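Local coordinates for FEZ-1 protein (Fluoribacter gormanii, PDB 5WCK) that is a monomeric subclass B3 metallo-beta-lactamase that holds two zinc ions and probably hydrolyses the beta-lactam ring of antibiotics, at residues H144-H149 and K201-M206; T155-L160 and Q166-I171; H71-H76 and G176-Y181; F11-N16 and C208-G213. The protein carries 2 engineered substitutions. All coordinates share one frame; numbering follows the deposited sequence.

Along the chain the eight segments start with 11-16 and end with 208-213, so interaction 4 spans all the others; interaction 2 joins two consecutive strands, and interactions 1 and 3 interleave. Interactions 2 and 4, with centres about 7 Å apart, share the five-stranded sheet, where strands 165-172 and 210-213 are neighbours, and interaction 4 carries the packing across to the seven-stranded sheet of the metallo-beta-lactamase sandwich. Interaction 1, centred about 14 Å from interaction 2, runs from the same five-stranded sheet to the zinc site. There H149 meets interaction 3, about 16 Å away between centres, whose centre lies about 23 Å from those of interactions 2 and 4.

Interaction 1 (H144-H149 and K201-M206); sequences HLTPGH and KVLESM. With ZN (zinc ion), chain D.
M206 leaves its backbone with CG anti to N (chi1 -174°) and then folds at its last torsion (chi3 -78°), which brings the terminal methyl over the imidazole of H144. That ring, set with CG anti to its carbonyl carbon, comes from the opposite direction and offers a face. M206 CE sits 3.9 Å from the centroid of the H144 ring, only 11° off the ring normal, a CH-pi contact near the centre. The sulfur lies farther out above the same face. The imidazole is also held at its rim, where H144 NE2 hydrogen-bonds T157 OG1 on the neighbouring strand.

The contact joins the end of strand 139-145 in the five-stranded sheet to the C-terminal end of helix 192-204, part of the helical layer outside the sandwich of the metallo-beta-lactamase fold. Two residues on from H144, the T146 methyl meets the helix about a turn before M206: T146 CG2 stands 4.2 Å from V202 CG1, the two side chains crossing at about a right angle, and 4.3 Å from L203 CG. The T146 hydroxyl is engaged with T155 OG1, leaving the methyl for the apolar packing. Beyond P147 and G148 the chain reaches the active site. H149 binds one zinc ion through NE2 at 2.1 Å, while its ND1 donates to the carbonyl oxygen of G176, a second-shell bond that together with the NE2-zinc bond holds the ring's rotation.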
loop_
_atom_site.group_PDB
_atom_site.type_symbol
_atom_site.label_atom_id
_atom_site.label_comp_id
_atom_site.label_asym_id
_atom_site.label_seq_id
_atom_site.Cartn_x
_atom_site.Cartn_y
_atom_site.Cartn_z
ATOM N N HIS A 144 5.921 6.449 5.869
ATOM C CA HIS A 144 5.845 6.225 7.303
ATOM C C HIS A 144 6.006 4.736 7.576
ATOM O O HIS A 144 5.237 3.928 7.067
ATOM C CB HIS A 144 4.535 6.723 7.910
ATOM C CG HIS A 144 4.277 8.165 7.660
ATOM N ND1 HIS A 144 4.617 9.152 8.558
ATOM C CD2 HIS A 144 3.738 8.785 6.585
ATOM C CE1 HIS A 144 4.235 10.323 8.062
ATOM N NE2 HIS A 144 3.709 10.123 6.867
ATOM N N LEU A 145 7.001 4.394 8.394
ATOM C CA LEU A 145 7.176 3.020 8.810
ATOM C C LEU A 145 6.077 2.677 9.824
ATOM O O LEU A 145 6.037 3.236 10.936
ATOM C CB LEU A 145 8.580 2.845 9.394
ATOM C CG LEU A 145 8.952 1.450 9.880
ATOM C CD1 LEU A 145 8.836 0.414 8.803
ATOM C CD2 LEU A 145 10.358 1.460 10.453
ATOM N N THR A 146 5.216 1.741 9.426
ATOM C CA THR A 146 4.163 1.216 10.268
ATOM C C THR A 146 4.305 -0.295 10.273
ATOM O O THR A 146 3.578 -1.006 9.580
ATOM C CB THR A 146 2.785 1.679 9.780
ATOM O OG1 THR A 146 2.556 1.298 8.422
ATOM C CG2 THR A 146 2.654 3.180 9.933
ATOM N N PRO A 147 5.304 -0.807 11.020
ATOM C CA PRO A 147 5.677 -2.213 10.931
ATOM C C PRO A 147 4.774 -3.145 11.734
ATOM O O PRO A 147 3.925 -2.713 12.521
ATOM C CB PRO A 147 7.094 -2.185 11.506
ATOM C CG PRO A 147 7.019 -1.134 12.584
ATOM C CD PRO A 147 6.104 -0.075 12.012
ATOM N N GLY A 148 4.982 -4.434 11.491
ATOM C CA GLY A 148 4.250 -5.519 12.147
ATOM C C GLY A 148 3.735 -6.513 11.124
ATOM O O GLY A 148 4.156 -7.684 11.095
ATOM N N HIS A 149 2.855 -6.032 10.231
ATOM C CA HIS A 149 2.335 -6.846 9.136
ATOM C C HIS A 149 3.483 -7.363 8.263
ATOM O O HIS A 149 3.476 -8.526 7.845
ATOM C CB HIS A 149 1.258 -6.083 8.349
ATOM C CG HIS A 149 0.677 -6.906 7.259
ATOM N ND1 HIS A 149 -0.338 -7.822 7.470
ATOM C CD2 HIS A 149 1.017 -6.988 5.956
ATOM C CE1 HIS A 149 -0.608 -8.430 6.311
ATOM N NE2 HIS A 149 0.213 -7.933 5.366
ATOM N N LYS A 201 0.169 3.408 17.616
ATOM C CA LYS A 201 0.399 4.744 18.168
ATOM C C LYS A 201 0.510 5.775 17.034
ATOM O O LYS A 201 -0.094 6.867 17.115
ATOM C CB LYS A 201 1.634 4.740 19.066
ATOM C CG LYS A 201 1.968 6.095 19.647
ATOM C CD LYS A 201 3.166 6.028 20.565
ATOM C CE LYS A 201 3.492 7.375 21.189
ATOM N NZ LYS A 201 4.700 7.281 22.046
ATOM N N VAL A 202 1.306 5.472 15.999
ATOM C CA VAL A 202 1.524 6.385 14.854
ATOM C C VAL A 202 0.191 6.659 14.150
ATOM O O VAL A 202 -0.157 7.821 13.879
ATOM C CB VAL A 202 2.554 5.802 13.867
ATOM C CG1 VAL A 202 2.549 6.476 12.494
ATOM C CG2 VAL A 202 3.942 5.816 14.492
ATOM N N LEU A 203 -0.547 5.597 13.825
ATOM C CA LEU A 203 -1.759 5.778 13.022
ATOM C C LEU A 203 -2.882 6.478 13.816
ATOM O O LEU A 203 -3.646 7.301 13.241
ATOM C CB LEU A 203 -2.197 4.411 12.494
ATOM C CG LEU A 203 -1.314 3.855 11.390
ATOM C CD1 LEU A 203 -1.692 2.409 11.142
ATOM C CD2 LEU A 203 -1.392 4.668 10.102
ATOM N N GLU A 204 -2.994 6.185 15.114
ATOM C CA GLU A 204 -4.018 6.835 15.968
ATOM C C GLU A 204 -3.793 8.346 16.052
ATOM O O GLU A 204 -4.750 9.086 16.266
ATOM C CB GLU A 204 -4.075 6.220 17.353
ATOM C CG GLU A 204 -4.630 4.806 17.352
ATOM C CD GLU A 204 -5.229 4.337 18.665
ATOM O OE1 GLU A 204 -4.974 4.983 19.698
ATOM O OE2 GLU A 204 -5.917 3.303 18.654
ATOM N N SER A 205 -2.563 8.810 15.883
ATOM C CA SER A 205 -2.300 10.236 16.057
ATOM C C SER A 205 -2.125 10.939 14.706
ATOM O O SER A 205 -1.803 12.110 14.676
ATOM C CB SER A 205 -1.150 10.452 16.986
ATOM O OG SER A 205 -0.004 9.840 16.485
ATOM N N MET A 206 -2.377 10.223 13.593
ATOM C CA MET A 206 -2.115 10.705 12.218
ATOM C C MET A 206 -3.376 11.372 11.649
ATOM O O MET A 206 -4.456 10.772 11.621
ATOM C CB MET A 206 -1.738 9.551 11.273
ATOM C CG MET A 206 -1.313 9.976 9.889
ATOM S SD MET A 206 -0.727 8.573 8.882
ATOM C CE MET A 206 0.914 8.392 9.569
HETATM ZN ZN ZN D . 0.430 -8.471 3.369
HETATM O O HOH W 1 -0.930 -8.882 2.005
#

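Interaction 2 (T155-L160 and Q166-I171); sequences TWTMKL and QYQAVI. With SO4 (sulfate ion), chain H.
The phenol ring of Y167 has L160 O approaching it obliquely from across the contact and sulfate O2 at its edge, near the ring plane. This sulfate, probably from the crystallisation liquor, accepts a hydrogen bond of 2.6 Å from Y167 OH to its O2. The pairing is a beta hairpin of strands 154-162 and 165-172 in the five-stranded sheet, with W156-I171, M158-A169 and L160-Y167 as antiparallel hydrogen-bonded pairs and T157-V170 and K159-Q168 as the non-hydrogen-bonded pairs between them. Each hydrogen-bonded pair makes two backbone bonds; I171 N to W156 O, at 2.8 Å, is nearly linear, whereas W156 N to I171 O is longer at 3.2 Å.

W156, M158, L160, Y167, A169 and I171 share one face. There the A169 methyl packs between its neighbours, its CB 3.7 Å from L160 CD1 and 4.1 Å from M158 CG. The W156 indole leads away from the hairpin, and its NE1 is bonded to I69 O. On the other face T157 and V170 run alongside each other, T157 CG2 3.9 Å from V170 CG2. The T155 methyl, anti to its amide nitrogen (chi1 -70° for OG1), reaches the neighbouring valine, T155 CG2 to V170 CG1 being 3.6 Å. At the exposed end the extended K159 crosses Q166 at about a right angle, with K159 CE 3.4 Å from Q166 OE1.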
loop_
_atom_site.group_PDB
_atom_site.type_symbol
_atom_site.label_atom_id
_atom_site.label_comp_id
_atom_site.label_asym_id
_atom_site.label_seq_id
_atom_site.Cartn_x
_atom_site.Cartn_y
_atom_site.Cartn_z
ATOM N N THR A 155 3.140 3.124 5.276
ATOM C CA THR A 155 1.941 3.914 5.095
ATOM C C THR A 155 2.367 5.201 4.384
ATOM O O THR A 155 3.195 5.957 4.899
ATOM C CB THR A 155 1.275 4.188 6.442
ATOM O OG1 THR A 155 0.736 2.945 6.911
ATOM C CG2 THR A 155 0.149 5.197 6.334
ATOM N N TRP A 156 1.811 5.427 3.204
ATOM C CA TRP A 156 2.191 6.541 2.340
ATOM C C TRP A 156 1.234 7.708 2.568
ATOM O O TRP A 156 0.040 7.496 2.568
ATOM C CB TRP A 156 2.187 6.100 0.867
ATOM C CG TRP A 156 3.336 5.215 0.475
ATOM C CD1 TRP A 156 3.350 3.863 0.269
ATOM C CD2 TRP A 156 4.675 5.665 0.268
ATOM N NE1 TRP A 156 4.621 3.435 -0.032
ATOM C CE2 TRP A 156 5.449 4.532 -0.071
ATOM C CE3 TRP A 156 5.273 6.923 0.315
ATOM C CZ2 TRP A 156 6.813 4.653 -0.333
ATOM C CZ3 TRP A 156 6.612 7.036 0.033
ATOM C CH2 TRP A 156 7.369 5.907 -0.269
ATOM N N THR A 157 1.767 8.922 2.733
ATOM C CA THR A 157 0.913 10.091 2.882
ATOM C C THR A 157 1.307 11.172 1.878
ATOM O O THR A 157 2.457 11.273 1.440
ATOM C CB THR A 157 0.924 10.617 4.322
ATOM O OG1 THR A 157 2.234 11.112 4.617
ATOM C CG2 THR A 157 0.486 9.577 5.334
ATOM N N MET A 158 0.295 11.965 1.507
ATOM C CA MET A 158 0.523 13.158 0.705
ATOM C C MET A 158 -0.621 14.138 0.950
ATOM O O MET A 158 -1.681 13.742 1.385
ATOM C CB MET A 158 0.630 12.854 -0.789
ATOM C CG MET A 158 -0.625 12.250 -1.355
ATOM S SD MET A 158 -0.498 11.599 -3.044
ATOM C CE MET A 158 -0.019 13.083 -3.919
ATOM N N LYS A 159 -0.359 15.417 0.671
ATOM C CA LYS A 159 -1.386 16.463 0.763
ATOM C C LYS A 159 -1.924 16.747 -0.638
ATOM O O LYS A 159 -1.141 16.869 -1.589
ATOM C CB LYS A 159 -0.803 17.707 1.430
ATOM C CG LYS A 159 -1.828 18.635 2.072
ATOM C CD LYS A 159 -1.138 19.556 3.071
ATOM C CE LYS A 159 -2.010 20.656 3.633
ATOM N NZ LYS A 159 -1.211 21.859 3.974
ATOM N N LEU A 160 -3.254 16.767 -0.775
ATOM C CA LEU A 160 -3.934 16.914 -2.056
ATOM C C LEU A 160 -4.837 18.157 -1.963
ATOM O O LEU A 160 -5.474 18.386 -0.933
ATOM C CB LEU A 160 -4.787 15.668 -2.355
ATOM C CG LEU A 160 -4.022 14.371 -2.630
ATOM C CD1 LEU A 160 -4.934 13.171 -2.647
ATOM C CD2 LEU A 160 -3.253 14.465 -3.941
ATOM N N GLN A 166 -7.695 21.608 1.199
ATOM C CA GLN A 166 -6.494 20.810 1.488
ATOM C C GLN A 166 -6.892 19.534 2.236
ATOM O O GLN A 166 -7.597 19.573 3.239
ATOM C CB GLN A 166 -5.532 21.593 2.383
ATOM C CG GLN A 166 -5.016 22.880 1.752
ATOM C CD GLN A 166 -4.082 22.625 0.594
ATOM O OE1 GLN A 166 -3.107 21.886 0.707
ATOM N NE2 GLN A 166 -4.352 23.268 -0.529
ATOM N N TYR A 167 -6.365 18.385 1.790
ATOM C CA TYR A 167 -6.656 17.120 2.457
ATOM C C TYR A 167 -5.381 16.284 2.568
ATOM O O TYR A 167 -4.664 16.173 1.578
ATOM C CB TYR A 167 -7.683 16.312 1.675
ATOM C CG TYR A 167 -8.986 17.029 1.432
ATOM C CD1 TYR A 167 -9.930 17.126 2.428
ATOM C CD2 TYR A 167 -9.231 17.653 0.214
ATOM C CE1 TYR A 167 -11.121 17.801 2.213
ATOM C CE2 TYR A 167 -10.411 18.344 -0.010
ATOM C CZ TYR A 167 -11.353 18.414 0.994
ATOM O OH TYR A 167 -12.518 19.098 0.784
ATOM N N GLN A 168 -5.160 15.650 3.724
ATOM C CA GLN A 168 -4.107 14.635 3.863
ATOM C C GLN A 168 -4.675 13.269 3.425
ATOM O O GLN A 168 -5.628 12.749 4.013
ATOM C CB GLN A 168 -3.537 14.571 5.286
ATOM C CG GLN A 168 -2.576 13.397 5.493
ATOM C CD GLN A 168 -1.376 13.651 6.378
ATOM O OE1 GLN A 168 -0.578 14.557 6.123
ATOM N NE2 GLN A 168 -1.183 12.793 7.374
ATOM N N ALA A 169 -4.046 12.696 2.389
ATOM C CA ALA A 169 -4.318 11.349 1.920
ATOM C C ALA A 169 -3.368 10.383 2.637
ATOM O O ALA A 169 -2.179 10.638 2.774
ATOM C CB ALA A 169 -4.161 11.250 0.422
ATOM N N VAL A 170 -3.926 9.260 3.066
ATOM C CA VAL A 170 -3.214 8.246 3.791
ATOM C C VAL A 170 -3.524 6.898 3.125
ATOM O O VAL A 170 -4.656 6.456 3.137
ATOM C CB VAL A 170 -3.615 8.208 5.276
ATOM C CG1 VAL A 170 -2.874 7.093 5.994
ATOM C CG2 VAL A 170 -3.407 9.534 5.984
ATOM N N ILE A 171 -2.494 6.261 2.560
ATOM C CA ILE A 171 -2.625 4.886 2.051
ATOM C C ILE A 171 -2.083 3.933 3.129
ATOM O O ILE A 171 -0.858 3.729 3.244
ATOM C CB ILE A 171 -1.910 4.714 0.695
ATOM C CG1 ILE A 171 -2.328 5.754 -0.347
ATOM C CG2 ILE A 171 -2.111 3.301 0.149
ATOM C CD1 ILE A 171 -1.412 5.848 -1.573
HETATM S S SO4 H . -13.553 20.570 4.064
HETATM O O1 SO4 H . -13.860 19.423 4.917
HETATM O O2 SO4 H . -13.869 20.211 2.655
HETATM O O3 SO4 H . -14.420 21.720 4.441
HETATM O O4 SO4 H . -12.150 20.994 4.192
#

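Interaction 3 (H71-H76 and G176-Y181); sequences HAHFDH and GVNPGY. With ZN (zinc ion), chain D; ZN (zinc ion), chain C.
The zinc-binding HxHxDH motif of the metallo-beta-lactamases meets the loop after strand 165-172 where the H73 ring comes up against Y181 and N178. Y181 OH lies at the edge of the imidazole, in its plane, 3.5 Å from H73 CE1; the two side chains come from opposite directions. No direct hydrogen bond joins them, but water 2 does: it accepts from H73 NE2 at 2.7 Å and donates to Y181 OH. Since that hydroxyl is also bonded to the carbonyl oxygen of H149, Y181 ties two ligands of the same zinc ion through the second shell. N178 ND2 is 4.0 Å from H73 CE1 and is bonded to the hydroxyl of Y111.

H73 is the N-cap of the short helix that begins at F74, and its ND1 binds one zinc ion at 2.1 Å alongside NE2 of H71; H149 adds a third histidine. H76 CG lies above one face of the H71 ring, toward its rim. D75 OD2 and H76 NE2 hold the second zinc ion with H215. Water 1 is bound to both metals at 2.0 Å and donates to D75 OD1, so one carboxylate oxygen holds a metal while the other orients the bridging water. In the loop, a type II turn runs from N178 to Y181, and N178 CB lies 3.7 Å above one face of the Y181 ring, offset toward its rim.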
loop_
_atom_site.group_PDB
_atom_site.type_symbol
_atom_site.label_atom_id
_atom_site.label_comp_id
_atom_site.label_asym_id
_atom_site.label_seq_id
_atom_site.Cartn_x
_atom_site.Cartn_y
_atom_site.Cartn_z
ATOM N N HIS A 71 3.773 -2.787 1.046
ATOM C CA HIS A 71 4.582 -3.700 1.841
ATOM C C HIS A 71 5.004 -4.896 0.980
ATOM O O HIS A 71 4.431 -5.144 -0.066
ATOM C CB HIS A 71 3.854 -4.125 3.128
ATOM C CG HIS A 71 2.643 -4.978 2.965
ATOM N ND1 HIS A 71 1.343 -4.469 3.031
ATOM C CD2 HIS A 71 2.513 -6.309 2.796
ATOM C CE1 HIS A 71 0.485 -5.466 2.924
ATOM N NE2 HIS A 71 1.170 -6.608 2.789
ATOM N N ALA A 72 6.013 -5.624 1.474
ATOM C CA ALA A 72 6.668 -6.701 0.716
ATOM C C ALA A 72 5.944 -8.038 0.914
ATOM O O ALA A 72 6.451 -8.931 1.575
ATOM C CB ALA A 72 8.129 -6.797 1.108
ATOM N N HIS A 73 4.754 -8.158 0.325
ATOM C CA HIS A 73 4.062 -9.414 0.108
ATOM C C HIS A 73 3.714 -9.528 -1.381
ATOM O O HIS A 73 3.536 -8.525 -2.076
ATOM C CB HIS A 73 2.806 -9.533 0.971
ATOM C CG HIS A 73 3.057 -9.905 2.389
ATOM N ND1 HIS A 73 2.145 -9.613 3.418
ATOM C CD2 HIS A 73 4.087 -10.566 2.969
ATOM C CE1 HIS A 73 2.626 -10.098 4.552
ATOM N NE2 HIS A 73 3.820 -10.649 4.318
ATOM N N PHE A 74 3.605 -10.770 -1.854
ATOM C CA PHE A 74 3.384 -11.023 -3.283
ATOM C C PHE A 74 2.167 -10.275 -3.842
ATOM O O PHE A 74 2.187 -9.875 -5.019
ATOM C CB PHE A 74 3.249 -12.529 -3.565
ATOM C CG PHE A 74 1.944 -13.120 -3.109
ATOM C CD1 PHE A 74 1.768 -13.542 -1.803
ATOM C CD2 PHE A 74 0.863 -13.201 -3.972
ATOM C CE1 PHE A 74 0.550 -14.039 -1.366
ATOM C CE2 PHE A 74 -0.354 -13.701 -3.537
ATOM C CZ PHE A 74 -0.514 -14.114 -2.233
ATOM N N ASP A 75 1.104 -10.098 -3.041
ATOM C CA ASP A 75 -0.132 -9.508 -3.548
ATOM C C ASP A 75 0.038 -8.008 -3.823
ATOM O O ASP A 75 -0.802 -7.450 -4.512
ATOM C CB ASP A 75 -1.338 -9.793 -2.646
ATOM C CG ASP A 75 -1.221 -9.352 -1.199
ATOM O OD1 ASP A 75 -0.111 -9.457 -0.656
ATOM O OD2 ASP A 75 -2.254 -8.963 -0.598
ATOM N N HIS A 76 1.082 -7.369 -3.273
ATOM C CA HIS A 76 1.353 -5.956 -3.539
ATOM C C HIS A 76 2.587 -5.732 -4.406
ATOM O O HIS A 76 2.688 -4.662 -5.021
ATOM C CB HIS A 76 1.442 -5.174 -2.215
ATOM C CG HIS A 76 0.246 -5.434 -1.372
ATOM N ND1 HIS A 76 -1.000 -4.955 -1.698
ATOM C CD2 HIS A 76 0.064 -6.244 -0.307
ATOM C CE1 HIS A 76 -1.890 -5.432 -0.847
ATOM N NE2 HIS A 76 -1.276 -6.191 0.039
ATOM N N GLY A 176 -2.909 -5.481 9.689
ATOM C CA GLY A 176 -3.575 -6.737 9.920
ATOM C C GLY A 176 -2.630 -7.792 10.464
ATOM O O GLY A 176 -1.457 -7.828 10.078
ATOM N N VAL A 177 -3.148 -8.644 11.345
ATOM C CA VAL A 177 -2.418 -9.807 11.824
ATOM C C VAL A 177 -2.865 -10.986 10.971
ATOM O O VAL A 177 -4.030 -11.383 11.065
ATOM C CB VAL A 177 -2.669 -10.091 13.313
ATOM C CG1 VAL A 177 -1.891 -11.309 13.798
ATOM C CG2 VAL A 177 -2.376 -8.880 14.167
ATOM N N ASN A 178 -1.980 -11.532 10.139
ATOM C CA ASN A 178 -2.368 -12.641 9.271
ATOM C C ASN A 178 -2.575 -13.905 10.090
ATOM O O ASN A 178 -1.941 -14.117 11.112
ATOM C CB ASN A 178 -1.348 -12.908 8.177
ATOM C CG ASN A 178 -1.434 -11.898 7.048
ATOM O OD1 ASN A 178 -2.317 -11.030 7.037
ATOM N ND2 ASN A 178 -0.551 -12.021 6.067
ATOM N N PRO A 179 -3.487 -14.783 9.641
ATOM C CA PRO A 179 -3.731 -16.062 10.305
ATOM C C PRO A 179 -2.438 -16.854 10.481
ATOM O O PRO A 179 -1.736 -17.114 9.509
ATOM C CB PRO A 179 -4.664 -16.801 9.345
ATOM C CG PRO A 179 -5.322 -15.722 8.545
ATOM C CD PRO A 179 -4.332 -14.591 8.468
ATOM N N GLY A 180 -2.127 -17.199 11.730
ATOM C CA GLY A 180 -0.938 -17.976 12.012
ATOM C C GLY A 180 0.257 -17.159 12.471
ATOM O O GLY A 180 1.219 -17.739 12.983
ATOM N N TYR A 181 0.179 -15.840 12.348
ATOM C CA TYR A 181 1.304 -15.006 12.822
ATOM C C TYR A 181 1.470 -15.250 14.328
ATOM O O TYR A 181 0.480 -15.316 14.972
ATOM C CB TYR A 181 0.953 -13.529 12.635
ATOM C CG TYR A 181 1.431 -12.883 11.359
ATOM C CD1 TYR A 181 1.799 -13.639 10.263
ATOM C CD2 TYR A 181 1.522 -11.509 11.263
ATOM C CE1 TYR A 181 2.232 -13.036 9.099
ATOM C CE2 TYR A 181 1.959 -10.892 10.107
ATOM C CZ TYR A 181 2.325 -11.660 9.021
ATOM O OH TYR A 181 2.773 -11.071 7.877
HETATM ZN ZN ZN D . 0.430 -8.471 3.369
HETATM ZN ZN ZN C . -2.316 -7.766 1.064
HETATM O O HOH W 2 5.291 -11.645 6.411
HETATM O O HOH W 1 -0.930 -8.882 2.005
#

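Interaction 4 (F11-N16 and C208-G213); sequences FRIAGN and CDIFLG
Alongside I13 and A14, which meet I210 and L212 across the contact, R12 NH1 donates a hydrogen bond of 3.0 Å to G15 O. The donor lies in the carbonyl plane, on a lone pair, and the oxygen is close to the guanidinium plane. The bond spans the bend in which G15 takes a positive phi (50°). Between its two ends, I13 and A14 both face L17 as a classic beta bulge, and the CB atoms of both point to the other segment.

Strand 11-14 is an outermost strand of the seven-stranded sheet and strand 210-213 of the five-stranded one, so this contact is part of the interface between the two sheets of the metallo-beta-lactamase sandwich. The short strand axes come within 9.4 Å, with 126° between their N-to-C directions, and the segments touch through apolar side chains. A14 CB touches I210 CD1 at 3.6 Å. The other branch of I210 turns to I13, their CG2 methyls 3.9 Å apart, each anti to its backbone N. I13 and L212 meet end-on, I13 CD1 4.1 Å from L212 CD1. L160 of the same five-stranded sheet packs against A14 and I210, and C208 is tied by a disulfide to C242 on helix 239-262.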
loop_
_atom_site.group_PDB
_atom_site.type_symbol
_atom_site.label_atom_id
_atom_site.label_comp_id
_atom_site.label_asym_id
_atom_site.label_seq_id
_atom_site.Cartn_x
_atom_site.Cartn_y
_atom_site.Cartn_z
ATOM N N PHE A 11 -9.944 5.930 -11.949
ATOM C CA PHE A 11 -10.591 7.197 -11.694
ATOM C C PHE A 11 -9.651 8.107 -10.908
ATOM O O PHE A 11 -8.686 7.623 -10.316
ATOM C CB PHE A 11 -11.927 7.025 -10.957
ATOM C CG PHE A 11 -11.816 6.418 -9.585
ATOM C CD1 PHE A 11 -11.754 5.043 -9.437
ATOM C CD2 PHE A 11 -11.761 7.224 -8.460
ATOM C CE1 PHE A 11 -11.647 4.490 -8.172
ATOM C CE2 PHE A 11 -11.644 6.671 -7.200
ATOM C CZ PHE A 11 -11.581 5.309 -7.068
ATOM N N ARG A 12 -9.942 9.402 -10.946
ATOM C CA ARG A 12 -9.255 10.375 -10.122
ATOM C C ARG A 12 -9.853 10.377 -8.712
ATOM O O ARG A 12 -11.053 10.597 -8.527
ATOM C CB ARG A 12 -9.328 11.764 -10.763
ATOM C CG ARG A 12 -8.393 12.782 -10.141
ATOM C CD ARG A 12 -8.187 13.986 -11.042
ATOM N NE ARG A 12 -9.395 14.780 -11.036
ATOM C CZ ARG A 12 -9.701 15.661 -10.095
ATOM N NH1 ARG A 12 -8.835 15.912 -9.128
ATOM N NH2 ARG A 12 -10.864 16.297 -10.120
ATOM N N ILE A 13 -8.994 10.191 -7.696
ATOM C CA ILE A 13 -9.422 10.207 -6.303
ATOM C C ILE A 13 -9.551 11.660 -5.831
ATOM O O ILE A 13 -10.573 12.086 -5.349
ATOM C CB ILE A 13 -8.453 9.402 -5.416
ATOM C CG1 ILE A 13 -8.413 7.919 -5.803
ATOM C CG2 ILE A 13 -8.796 9.599 -3.939
ATOM C CD1 ILE A 13 -7.231 7.117 -5.264
ATOM N N ALA A 14 -8.479 12.431 -5.988
ATOM C CA ALA A 14 -8.405 13.835 -5.543
ATOM C C ALA A 14 -7.095 14.406 -6.070
ATOM O O ALA A 14 -6.130 13.677 -6.202
ATOM C CB ALA A 14 -8.439 13.917 -4.037
ATOM N N GLY A 15 -7.071 15.709 -6.363
ATOM C CA GLY A 15 -5.838 16.335 -6.853
ATOM C C GLY A 15 -5.247 15.541 -8.010
ATOM O O GLY A 15 -5.946 15.207 -8.976
ATOM N N ASN A 16 -3.960 15.190 -7.884
ATOM C CA ASN A 16 -3.253 14.435 -8.921
ATOM C C ASN A 16 -3.054 12.962 -8.541
ATOM O O ASN A 16 -2.153 12.315 -9.108
ATOM C CB ASN A 16 -1.911 15.102 -9.270
ATOM C CG ASN A 16 -0.923 15.176 -8.121
ATOM O OD1 ASN A 16 -1.319 15.218 -6.962
ATOM N ND2 ASN A 16 0.369 15.271 -8.437
ATOM N N CYS A 208 -5.873 12.130 8.938
ATOM C CA CYS A 208 -6.324 11.231 7.860
ATOM C C CYS A 208 -7.637 11.779 7.301
ATOM O O CYS A 208 -8.685 11.603 7.919
ATOM C CB CYS A 208 -6.499 9.833 8.410
ATOM S SG CYS A 208 -6.906 8.637 7.108
ATOM N N ASP A 209 -7.555 12.431 6.147
ATOM C CA ASP A 209 -8.738 13.002 5.485
ATOM C C ASP A 209 -9.189 12.060 4.359
ATOM O O ASP A 209 -10.336 11.622 4.340
ATOM C CB ASP A 209 -8.497 14.414 4.944
ATOM C CG ASP A 209 -8.034 15.409 6.004
ATOM O OD1 ASP A 209 -8.709 15.504 7.033
ATOM O OD2 ASP A 209 -6.978 16.004 5.821
ATOM N N ILE A 210 -8.286 11.728 3.437
ATOM C CA ILE A 210 -8.599 10.843 2.316
ATOM C C ILE A 210 -8.038 9.461 2.657
ATOM O O ILE A 210 -6.836 9.265 2.765
ATOM C CB ILE A 210 -8.094 11.406 0.983
ATOM C CG1 ILE A 210 -8.897 12.660 0.610
ATOM C CG2 ILE A 210 -8.175 10.358 -0.139
ATOM C CD1 ILE A 210 -8.317 13.449 -0.507
ATOM N N PHE A 211 -8.963 8.563 2.944
ATOM C CA PHE A 211 -8.723 7.284 3.578
ATOM C C PHE A 211 -8.547 6.201 2.517
ATOM O O PHE A 211 -9.499 5.863 1.832
ATOM C CB PHE A 211 -9.892 6.990 4.521
ATOM C CG PHE A 211 -9.971 5.595 5.081
ATOM C CD1 PHE A 211 -8.851 4.805 5.290
ATOM C CD2 PHE A 211 -11.206 5.065 5.384
ATOM C CE1 PHE A 211 -8.980 3.518 5.800
ATOM C CE2 PHE A 211 -11.340 3.774 5.868
ATOM C CZ PHE A 211 -10.227 3.006 6.071
ATOM N N LEU A 212 -7.326 5.684 2.384
ATOM C CA LEU A 212 -7.013 4.674 1.357
ATOM C C LEU A 212 -6.219 3.537 2.005
ATOM O O LEU A 212 -5.871 3.589 3.222
ATOM C CB LEU A 212 -6.224 5.335 0.221
ATOM C CG LEU A 212 -6.917 6.511 -0.462
ATOM C CD1 LEU A 212 -5.947 7.254 -1.375
ATOM C CD2 LEU A 212 -8.130 6.039 -1.252
ATOM N N GLY A 213 -5.920 2.514 1.200
ATOM C CA GLY A 213 -5.241 1.347 1.709
ATOM C C GLY A 213 -4.759 0.434 0.607
ATOM O O GLY A 213 -5.007 0.640 -0.574
#